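Local coordinates for 4-carboxymuconolactone decarboxylase (Sinorhizobium meliloti, PDB 4G9Q), which belongs to the carboxymuconolactone decarboxylase family and may have peroxiredoxin activity, at residues R73-L78 and A199-S204. Sequence-based numbering, arbitrary orientation.
Sequences RRDRSL and APRDRS
Arg74 and Asp75 face Arg201 and Asp202 in a reciprocal salt-bridge network between the first turns of two helices. Arg74 takes Asp202 end-on: NH1 reaches OD1 at 2.8 Å, and NH2 reaches OD2 along a nearly straight bond. Arg201 grips Asp75 the same way, NH1 lying 2.9 Å from OD1 and NH2 2.8 Å from OD2. All four bonds meet the carboxylates from above their planes, the Arg74 guanidinium being turned 66° against the Asp202 carboxylate and Arg201 34° against Asp75. Each OD1 is also met, nearly along its C-O bond, by the arginine of its own helix: Arg74 NH1 binds Asp75 OD1 at 2.8 Å, and Arg201 NH1 binds Asp202 OD1 at 2.9 Å. Two NH1 and two OD1 atoms thus alternate in a closed ring, the acids probably offsetting the 3.6 Å approach of Arg74 NH1 to Arg201 NH1. Both arginines leave the backbone with CG anti to N and bend at chi2, bringing their guanidinium groups to the partner acids. Leu78 CD1 lies over one face of the Arg74 guanidinium, offset toward its rim. A methionine in place of Arg74 would probably leave Asp202 with Arg201 alone in this network and two buried carboxylates poorly balanced. Glu109 of helix 107-120 also pairs with Arg74 NH2, while Leu78 packs on Thr113 of that helix. The network thereby joins helices 73-86 and 200-213, from the chain's two family regions, beside helix 107-120, with their local axes 11.3 Å apart and inclined by 47°.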
loop_
_atom_site.group_PDB
_atom_site.type_symbol
_atom_site.label_atom_id
_atom_site.label_comp_id
_atom_site.label_asym_id
_atom_site.label_seq_id
_atom_site.Cartn_x
_atom_site.Cartn_y
_atom_site.Cartn_z
ATOM N N ARG A 73 7.594 -15.710 21.038
ATOM C CA ARG A 73 8.149 -14.397 20.692
ATOM C C ARG A 73 9.014 -14.442 19.434
ATOM O O ARG A 73 9.030 -13.488 18.659
ATOM C CB ARG A 73 8.957 -13.818 21.852
ATOM C CG ARG A 73 8.125 -13.241 22.985
ATOM C CD ARG A 73 9.022 -12.666 24.089
ATOM N NE ARG A 73 9.832 -13.702 24.739
ATOM C CZ ARG A 73 11.165 -13.762 24.719
ATOM N NH1 ARG A 73 11.880 -12.835 24.094
ATOM N NH2 ARG A 73 11.790 -14.752 25.342
ATOM N N ARG A 74 9.735 -15.546 19.252
ATOM C CA ARG A 74 10.559 -15.752 18.062
ATOM C C ARG A 74 9.700 -15.698 16.795
ATOM O O ARG A 74 10.025 -14.971 15.847
ATOM C CB ARG A 74 11.323 -17.079 18.166
ATOM C CG ARG A 74 12.269 -17.393 16.996
ATOM C CD ARG A 74 11.545 -18.120 15.879
ATOM N NE ARG A 74 12.456 -18.730 14.908
ATOM C CZ ARG A 74 12.062 -19.533 13.925
ATOM N NH1 ARG A 74 10.775 -19.823 13.773
ATOM N NH2 ARG A 74 12.956 -20.050 13.093
ATOM N N ASP A 75 8.604 -16.456 16.786
ATOM C CA ASP A 75 7.714 -16.491 15.626
ATOM C C ASP A 75 7.018 -15.152 15.428
ATOM O O ASP A 75 6.853 -14.707 14.296
ATOM C CB ASP A 75 6.670 -17.601 15.754
ATOM C CG ASP A 75 7.252 -18.989 15.550
ATOM O OD1 ASP A 75 8.281 -19.126 14.859
ATOM O OD2 ASP A 75 6.669 -19.955 16.086
ATOM N N ARG A 76 6.614 -14.515 16.526
ATOM C CA ARG A 76 6.009 -13.178 16.442
ATOM C C ARG A 76 6.973 -12.159 15.831
ATOM O O ARG A 76 6.560 -11.287 15.064
ATOM C CB ARG A 76 5.503 -12.702 17.807
ATOM C CG ARG A 76 4.215 -13.374 18.221
ATOM C CD ARG A 76 3.713 -12.897 19.581
ATOM N NE ARG A 76 2.696 -13.835 20.050
ATOM C CZ ARG A 76 1.404 -13.762 19.743
ATOM N NH1 ARG A 76 0.941 -12.766 18.989
ATOM N NH2 ARG A 76 0.570 -14.683 20.202
ATOM N N SER A 77 8.256 -12.279 16.161
ATOM C CA SER A 77 9.268 -11.407 15.566
ATOM C C SER A 77 9.370 -11.599 14.047
ATOM O O SER A 77 9.441 -10.618 13.307
ATOM C CB SER A 77 10.629 -11.605 16.237
ATOM O OG SER A 77 10.666 -10.986 17.514
ATOM N N LEU A 78 9.357 -12.850 13.586
ATOM C CA LEU A 78 9.364 -13.133 12.149
ATOM C C LEU A 78 8.135 -12.559 11.448
ATOM O O LEU A 78 8.246 -11.961 10.377
ATOM C CB LEU A 78 9.466 -14.638 11.879
ATOM C CG LEU A 78 10.863 -15.255 11.980
ATOM C CD1 LEU A 78 10.741 -16.771 11.943
ATOM C CD2 LEU A 78 11.781 -14.750 10.866
ATOM N N ALA A 199 13.803 -22.531 7.293
ATOM C CA ALA A 199 13.057 -23.785 7.279
ATOM C C ALA A 199 11.754 -23.555 6.513
ATOM O O ALA A 199 11.207 -22.447 6.562
ATOM C CB ALA A 199 12.768 -24.232 8.697
ATOM N N PRO A 200 11.265 -24.582 5.784
ATOM C CA PRO A 200 10.027 -24.438 5.008
ATOM C C PRO A 200 8.874 -23.845 5.816
ATOM O O PRO A 200 8.168 -22.970 5.310
ATOM C CB PRO A 200 9.726 -25.874 4.582
ATOM C CG PRO A 200 11.089 -26.458 4.406
ATOM C CD PRO A 200 11.879 -25.907 5.559
ATOM N N ARG A 201 8.703 -24.299 7.059
ATOM C CA ARG A 201 7.671 -23.757 7.948
ATOM C C ARG A 201 7.804 -22.244 8.125
ATOM O O ARG A 201 6.810 -21.512 8.066
ATOM C CB ARG A 201 7.743 -24.437 9.313
ATOM C CG ARG A 201 6.740 -23.899 10.320
ATOM C CD ARG A 201 7.387 -23.845 11.682
ATOM N NE ARG A 201 6.477 -23.401 12.734
ATOM C CZ ARG A 201 6.591 -22.257 13.403
ATOM N NH1 ARG A 201 7.576 -21.408 13.134
ATOM N NH2 ARG A 201 5.718 -21.969 14.360
ATOM N N ASP A 202 9.035 -21.790 8.350
ATOM C CA ASP A 202 9.318 -20.378 8.581
ATOM C C ASP A 202 9.206 -19.546 7.306
ATOM O O ASP A 202 8.769 -18.397 7.355
ATOM C CB ASP A 202 10.700 -20.207 9.210
ATOM C CG ASP A 202 10.794 -20.837 10.587
ATOM O OD1 ASP A 202 9.819 -20.729 11.358
ATOM O OD2 ASP A 202 11.841 -21.437 10.904
ATOM N N ARG A 203 9.600 -20.122 6.173
ATOM C CA ARG A 203 9.444 -19.434 4.888
ATOM C C ARG A 203 7.961 -19.241 4.565
ATOM O O ARG A 203 7.554 -18.184 4.087
ATOM C CB ARG A 203 10.162 -20.183 3.763
ATOM C CG ARG A 203 10.351 -19.350 2.498
ATOM C CD ARG A 203 11.128 -20.108 1.421
ATOM N NE ARG A 203 12.505 -20.403 1.827
ATOM C CZ ARG A 203 13.529 -19.557 1.709
ATOM N NH1 ARG A 203 13.354 -18.337 1.203
ATOM N NH2 ARG A 203 14.736 -19.931 2.111
ATOM N N SER A 204 7.157 -20.261 4.851
ATOM C CA SER A 204 5.710 -20.160 4.685
ATOM C C SER A 204 5.118 -19.146 5.664
ATOM O O SER A 204 4.223 -18.380 5.298
ATOM C CB SER A 204 5.054 -21.529 4.862
ATOM O OG SER A 204 5.322 -22.357 3.737
#